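Local coordinates for glycosylation Associate Protein 1 (Streptococcus agalactiae serotype V, PDB 6OYC), which probably serves the accessory Sec system as a GT-B-like component of a complex linked to glycosylation, secretion and sugar binding, at residues F4-W8 with D32-M38; R49-Y55 with S71-F77. All coordinates share one frame. Numbering follows the deposited sequence.

Contact 1: residues F4-W8 with D32-M38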
loop_
_atom_site.group_PDB
_atom_site.type_symbol
_atom_site.label_atom_id
_atom_site.label_comp_id
_atom_site.label_asym_id
_atom_site.label_seq_id
_atom_site.Cartn_x
_atom_site.Cartn_y
_atom_site.Cartn_z
ATOM N N PHE A 4 14.854 1.204 9.961
ATOM C CA PHE A 4 14.210 1.143 8.653
ATOM C C PHE A 4 13.695 2.528 8.294
ATOM O O PHE A 4 13.030 3.182 9.107
ATOM C CB PHE A 4 13.049 0.143 8.640
ATOM C CG PHE A 4 13.480 -1.302 8.583
ATOM C CD1 PHE A 4 13.784 -2.003 9.753
ATOM C CD2 PHE A 4 13.567 -1.964 7.370
ATOM C CE1 PHE A 4 14.171 -3.338 9.706
ATOM C CE2 PHE A 4 13.953 -3.291 7.316
ATOM C CZ PHE A 4 14.254 -3.981 8.482
ATOM N N ILE A 5 13.999 2.982 7.084
ATOM C CA ILE A 5 13.454 4.255 6.627
ATOM C C ILE A 5 12.544 3.957 5.440
ATOM O O ILE A 5 13.045 3.595 4.368
ATOM C CB ILE A 5 14.554 5.252 6.255
ATOM C CG1 ILE A 5 15.467 5.495 7.475
ATOM C CG2 ILE A 5 13.935 6.533 5.726
ATOM C CD1 ILE A 5 16.480 6.566 7.262
ATOM N N PRO A 6 11.220 4.096 5.584
ATOM C CA PRO A 6 10.293 3.761 4.497
ATOM C C PRO A 6 10.157 4.902 3.499
ATOM O O PRO A 6 10.653 6.010 3.703
ATOM C CB PRO A 6 8.963 3.535 5.236
ATOM C CG PRO A 6 9.027 4.525 6.366
ATOM C CD PRO A 6 10.507 4.598 6.779
ATOM N N SER A 7 9.449 4.608 2.411
ATOM C CA SER A 7 9.046 5.595 1.404
ATOM C C SER A 7 7.529 5.573 1.311
ATOM O O SER A 7 6.968 5.034 0.347
ATOM C CB SER A 7 9.681 5.315 0.025
ATOM O OG SER A 7 11.065 5.602 0.066
ATOM N N TRP A 8 6.872 6.093 2.333
ATOM C CA TRP A 8 5.414 6.047 2.357
ATOM C C TRP A 8 4.879 7.446 2.136
ATOM O O TRP A 8 4.025 7.928 2.892
ATOM C CB TRP A 8 4.895 5.478 3.677
ATOM C CG TRP A 8 5.336 4.080 3.946
ATOM C CD1 TRP A 8 5.744 3.144 3.028
ATOM C CD2 TRP A 8 5.414 3.451 5.224
ATOM N NE1 TRP A 8 6.082 1.964 3.669
ATOM C CE2 TRP A 8 5.874 2.125 5.014
ATOM C CE3 TRP A 8 5.136 3.875 6.531
ATOM C CZ2 TRP A 8 6.068 1.232 6.058
ATOM C CZ3 TRP A 8 5.314 2.979 7.567
ATOM C CH2 TRP A 8 5.790 1.678 7.327
ATOM N N ASP A 32 4.790 -2.925 0.748
ATOM C CA ASP A 32 5.995 -2.670 -0.040
ATOM C C ASP A 32 7.189 -3.345 0.619
ATOM O O ASP A 32 7.040 -4.107 1.580
ATOM C CB ASP A 32 6.212 -1.166 -0.240
ATOM C CG ASP A 32 6.677 -0.450 1.026
ATOM O OD1 ASP A 32 6.829 -1.086 2.089
ATOM O OD2 ASP A 32 6.889 0.780 0.957
ATOM N N ASP A 33 8.388 -3.017 0.117
ATOM C CA ASP A 33 9.607 -3.681 0.567
ATOM C C ASP A 33 9.883 -3.442 2.048
ATOM O O ASP A 33 10.388 -4.339 2.737
ATOM C CB ASP A 33 10.794 -3.242 -0.305
ATOM C CG ASP A 33 10.949 -1.713 -0.390
ATOM O OD1 ASP A 33 9.912 -1.001 -0.406
ATOM O OD2 ASP A 33 12.114 -1.227 -0.449
ATOM N N THR A 34 9.555 -2.261 2.571
ATOM C CA THR A 34 9.813 -2.021 3.986
ATOM C C THR A 34 8.965 -2.931 4.861
ATOM O O THR A 34 9.464 -3.495 5.844
ATOM C CB THR A 34 9.550 -0.561 4.335
ATOM O OG1 THR A 34 10.343 0.281 3.495
ATOM C CG2 THR A 34 9.887 -0.290 5.814
ATOM N N ILE A 35 7.676 -3.076 4.533
ATOM C CA ILE A 35 6.815 -3.981 5.295
ATOM C C ILE A 35 7.380 -5.391 5.246
ATOM O O ILE A 35 7.537 -6.066 6.271
ATOM C CB ILE A 35 5.374 -3.956 4.748
ATOM C CG1 ILE A 35 4.791 -2.532 4.736
ATOM C CG2 ILE A 35 4.514 -5.001 5.486
ATOM C CD1 ILE A 35 4.415 -2.022 6.077
ATOM N N ASN A 36 7.682 -5.855 4.039
ATOM C CA ASN A 36 8.183 -7.207 3.871
ATOM C C ASN A 36 9.462 -7.420 4.675
ATOM O O ASN A 36 9.610 -8.438 5.363
ATOM C CB ASN A 36 8.401 -7.465 2.384
ATOM C CG ASN A 36 9.221 -8.689 2.135
ATOM O OD1 ASN A 36 10.456 -8.642 2.171
ATOM N ND2 ASN A 36 8.544 -9.811 1.910
ATOM N N GLN A 37 10.377 -6.440 4.636
ATOM C CA GLN A 37 11.670 -6.603 5.292
ATOM C C GLN A 37 11.552 -6.488 6.802
ATOM O O GLN A 37 12.241 -7.204 7.536
ATOM C CB GLN A 37 12.672 -5.579 4.748
ATOM C CG GLN A 37 13.099 -5.916 3.326
ATOM C CD GLN A 37 13.600 -4.727 2.538
ATOM O OE1 GLN A 37 14.002 -3.707 3.108
ATOM N NE2 GLN A 37 13.596 -4.857 1.214
ATOM N N MET A 38 10.704 -5.589 7.299
ATOM C CA MET A 38 10.609 -5.499 8.751
ATOM C C MET A 38 9.966 -6.739 9.351
ATOM O O MET A 38 10.326 -7.141 10.463
ATOM C CB MET A 38 9.820 -4.275 9.174
ATOM C CG MET A 38 9.803 -4.124 10.685
ATOM S SD MET A 38 9.766 -2.392 11.125
ATOM C CE MET A 38 9.102 -1.797 9.577
HETATM O O HOH W 1 9.155 1.787 1.643
HETATM O O HOH W 2 7.209 2.368 -1.678
#

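Contact 2: residues R49-Y55 with S71-F77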
loop_
_atom_site.group_PDB
_atom_site.type_symbol
_atom_site.label_atom_id
_atom_site.label_comp_id
_atom_site.label_asym_id
_atom_site.label_seq_id
_atom_site.Cartn_x
_atom_site.Cartn_y
_atom_site.Cartn_z
ATOM N N ARG A 49 13.704 -0.638 14.354
ATOM C CA ARG A 49 12.824 0.494 14.566
ATOM C C ARG A 49 12.559 1.165 13.227
ATOM O O ARG A 49 13.418 1.181 12.341
ATOM C CB ARG A 49 13.426 1.493 15.562
ATOM C CG ARG A 49 12.627 2.762 15.721
ATOM C CD ARG A 49 12.791 3.344 17.109
ATOM N NE ARG A 49 14.116 3.880 17.285
ATOM C CZ ARG A 49 14.946 3.553 18.264
ATOM N NH1 ARG A 49 14.588 2.684 19.202
ATOM N NH2 ARG A 49 16.148 4.114 18.291
ATOM N N LEU A 50 11.355 1.712 13.090
ATOM C CA LEU A 50 10.959 2.448 11.901
ATOM C C LEU A 50 11.228 3.936 12.103
ATOM O O LEU A 50 11.001 4.472 13.189
ATOM C CB LEU A 50 9.479 2.197 11.622
ATOM C CG LEU A 50 8.871 2.577 10.277
ATOM C CD1 LEU A 50 9.232 1.587 9.192
ATOM C CD2 LEU A 50 7.351 2.661 10.457
ATOM N N VAL A 51 11.734 4.595 11.066
ATOM C CA VAL A 51 12.085 6.013 11.127
ATOM C C VAL A 51 11.286 6.697 10.024
ATOM O O VAL A 51 11.649 6.612 8.841
ATOM C CB VAL A 51 13.593 6.259 10.958
ATOM C CG1 VAL A 51 13.899 7.741 11.013
ATOM C CG2 VAL A 51 14.424 5.481 12.009
ATOM N N VAL A 52 10.220 7.396 10.408
ATOM C CA VAL A 52 9.219 7.907 9.470
ATOM C C VAL A 52 9.455 9.395 9.283
ATOM O O VAL A 52 9.372 10.168 10.244
ATOM C CB VAL A 52 7.790 7.637 9.973
ATOM C CG1 VAL A 52 6.754 8.259 9.026
ATOM C CG2 VAL A 52 7.567 6.137 10.107
ATOM N N LEU A 53 9.716 9.804 8.045
ATOM C CA LEU A 53 10.138 11.179 7.808
ATOM C C LEU A 53 8.991 12.107 7.447
ATOM O O LEU A 53 9.092 13.308 7.697
ATOM C CB LEU A 53 11.190 11.232 6.702
ATOM C CG LEU A 53 12.520 10.535 6.980
ATOM C CD1 LEU A 53 13.505 10.792 5.826
ATOM C CD2 LEU A 53 13.125 10.983 8.289
ATOM N N ASN A 54 7.908 11.594 6.864
ATOM C CA ASN A 54 6.811 12.442 6.421
ATOM C C ASN A 54 5.702 12.475 7.460
ATOM O O ASN A 54 5.669 11.687 8.405
ATOM C CB ASN A 54 6.254 11.966 5.076
ATOM C CG ASN A 54 5.723 10.541 5.131
ATOM O OD1 ASN A 54 6.408 9.627 5.586
ATOM N ND2 ASN A 54 4.501 10.353 4.669
ATOM N N TYR A 55 4.785 13.417 7.263
ATOM C CA TYR A 55 3.637 13.606 8.147
ATOM C C TYR A 55 2.674 12.415 8.028
ATOM O O TYR A 55 2.167 12.123 6.937
ATOM C CB TYR A 55 2.959 14.921 7.756
ATOM C CG TYR A 55 1.743 15.345 8.549
ATOM C CD1 TYR A 55 1.786 15.458 9.939
ATOM C CD2 TYR A 55 0.551 15.650 7.903
ATOM C CE1 TYR A 55 0.680 15.864 10.653
ATOM C CE2 TYR A 55 -0.552 16.071 8.603
ATOM C CZ TYR A 55 -0.486 16.166 9.975
ATOM O OH TYR A 55 -1.585 16.574 10.678
ATOM N N SER A 71 6.055 -2.747 16.527
ATOM C CA SER A 71 7.442 -2.865 16.101
ATOM C C SER A 71 8.319 -1.692 16.511
ATOM O O SER A 71 9.545 -1.811 16.415
ATOM C CB SER A 71 7.519 -3.053 14.585
ATOM O OG SER A 71 7.549 -4.437 14.268
ATOM N N GLY A 72 7.752 -0.584 16.987
ATOM C CA GLY A 72 8.611 0.507 17.422
ATOM C C GLY A 72 8.884 1.492 16.296
ATOM O O GLY A 72 9.252 1.094 15.179
ATOM N N TYR A 73 8.693 2.783 16.556
ATOM C CA TYR A 73 8.873 3.754 15.494
ATOM C C TYR A 73 9.238 5.093 16.091
ATOM O O TYR A 73 8.918 5.399 17.246
ATOM C CB TYR A 73 7.616 3.908 14.628
ATOM C CG TYR A 73 6.444 4.532 15.354
ATOM C CD1 TYR A 73 5.567 3.745 16.110
ATOM C CD2 TYR A 73 6.212 5.903 15.304
ATOM C CE1 TYR A 73 4.484 4.309 16.782
ATOM C CE2 TYR A 73 5.124 6.474 15.966
ATOM C CZ TYR A 73 4.264 5.668 16.700
ATOM O OH TYR A 73 3.196 6.233 17.365
ATOM N N TYR A 74 9.907 5.889 15.261
ATOM C CA TYR A 74 10.170 7.293 15.512
ATOM C C TYR A 74 9.570 8.087 14.355
ATOM O O TYR A 74 9.801 7.760 13.185
ATOM C CB TYR A 74 11.682 7.572 15.645
ATOM C CG TYR A 74 12.013 9.043 15.587
ATOM C CD1 TYR A 74 11.942 9.840 16.728
ATOM C CD2 TYR A 74 12.366 9.645 14.378
ATOM C CE1 TYR A 74 12.242 11.203 16.664
ATOM C CE2 TYR A 74 12.658 10.983 14.309
ATOM C CZ TYR A 74 12.594 11.760 15.453
ATOM O OH TYR A 74 12.875 13.101 15.361
ATOM N N SER A 75 8.797 9.112 14.681
ATOM C CA SER A 75 8.144 9.950 13.684
ATOM C C SER A 75 8.668 11.368 13.826
ATOM O O SER A 75 8.470 12.007 14.863
ATOM C CB SER A 75 6.621 9.922 13.833
ATOM O OG SER A 75 6.051 11.053 13.202
ATOM N N VAL A 76 9.337 11.852 12.784
ATOM C CA VAL A 76 9.836 13.221 12.777
ATOM C C VAL A 76 8.726 14.199 13.176
ATOM O O VAL A 76 8.918 15.084 14.019
ATOM C CB VAL A 76 10.425 13.555 11.393
ATOM C CG1 VAL A 76 10.547 15.035 11.206
ATOM C CG2 VAL A 76 11.755 12.865 11.182
ATOM N N PHE A 77 7.544 14.047 12.586
ATOM C CA PHE A 77 6.483 15.022 12.838
ATOM C C PHE A 77 5.908 14.886 14.240
ATOM O O PHE A 77 5.541 15.892 14.847
ATOM C CB PHE A 77 5.377 14.908 11.785
ATOM C CG PHE A 77 5.679 15.690 10.534
ATOM C CD1 PHE A 77 6.613 15.210 9.616
ATOM C CD2 PHE A 77 5.069 16.919 10.302
ATOM C CE1 PHE A 77 6.904 15.913 8.468
ATOM C CE2 PHE A 77 5.357 17.633 9.154
ATOM C CZ PHE A 77 6.286 17.135 8.237
HETATM O O HOH W 3 6.926 11.551 10.629
#

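Contact 1: residues F4-W8 with D32-M38
This is the first strand-to-helix packing of the N-terminal Rossmann-like domain, as in GT-B folds. The end of strand 2-5 and the loop after it meet the N-terminal turns of helix 33-43. D32 is the N-cap. Its OD1 accepts from I35 N at 3.3 Å and, weakly, from T34 N. Its OD2 takes a weak hydrogen bond from W8 NE1 at 3.1 Å, so one carboxylate caps the helix and also meets the loop. D33 turns to R259 and S254. T34 faces the loop, with OG1 3.6 Å from P6 CA. At I35, CD1 lies 3.6 Å from W8 CZ2. Q37 packs its CB 3.7 Å from F4 CE2, while its amide reaches S254. M38 lays its CA over one face of the F4 ring, and its SD, 4.9 Å from the ring centroid, makes an oblique Met-aromatic contact. Water 1 bridges the two segments: it accepts from S7 N at 2.9 Å and donates to D32 OD2 at 2.6 Å and T34 OG1 at 2.7 Å.

Contact 2: residues R49-Y55 with S71-F77
Strands 48-52 and 73-75 are parallel neighbours, joined by the crossover through helix 59-65. The axes of their paired segments run 4.6 Å apart at 13°. R49 lays its CG 3.9 Å from Y73 CA, and its guanidinium turns to Y219. L50 N donates to G72 O at 3.0 Å, and L50 O accepts from Y74 N at 2.7 Å. L50 CB also packs 3.9 Å from Y73 CB. V51 CG1 meets the Y74 ring edge on the other sheet face. V52 N donates to Y74 O at 2.8 Å. V52 O accepts from V76 N at 3.0 Å, carrying the pairing into helix 76-80. L53 CD2 touches V76 CG2 at 3.7 Å. N54 O receives a bond from water 3, which also links V52 O, S75 OG and F77 N. Y55 sets its CB over the F77 ring, 3.8 Å from the centroid, a CH-pi contact. Backbone bonds thus fix the strand register, while water and an aromatic face join the two segments where they leave the sheet.

How the contacts relate
The chain starts in strand 2-5, passes through a long loop and enters helix 33-43. Contact 1 closes that first excursion by packing the helix back against the strand end. The chain then runs into strand 48-52, which pairs with strand 2-5 through F4 O to V51 N at 2.7 Å and F4 N to R49 O at 2.8 Å. Contact 2 closes the next excursion, through helix 59-65 to strand 73-75. The two are in series and neither nests nor crosses. Their centres lie about 11 Å apart. Together they build one side of the seven-stranded parallel sheet, from strand 2-5, third from this edge, to strand 73-75 at the edge.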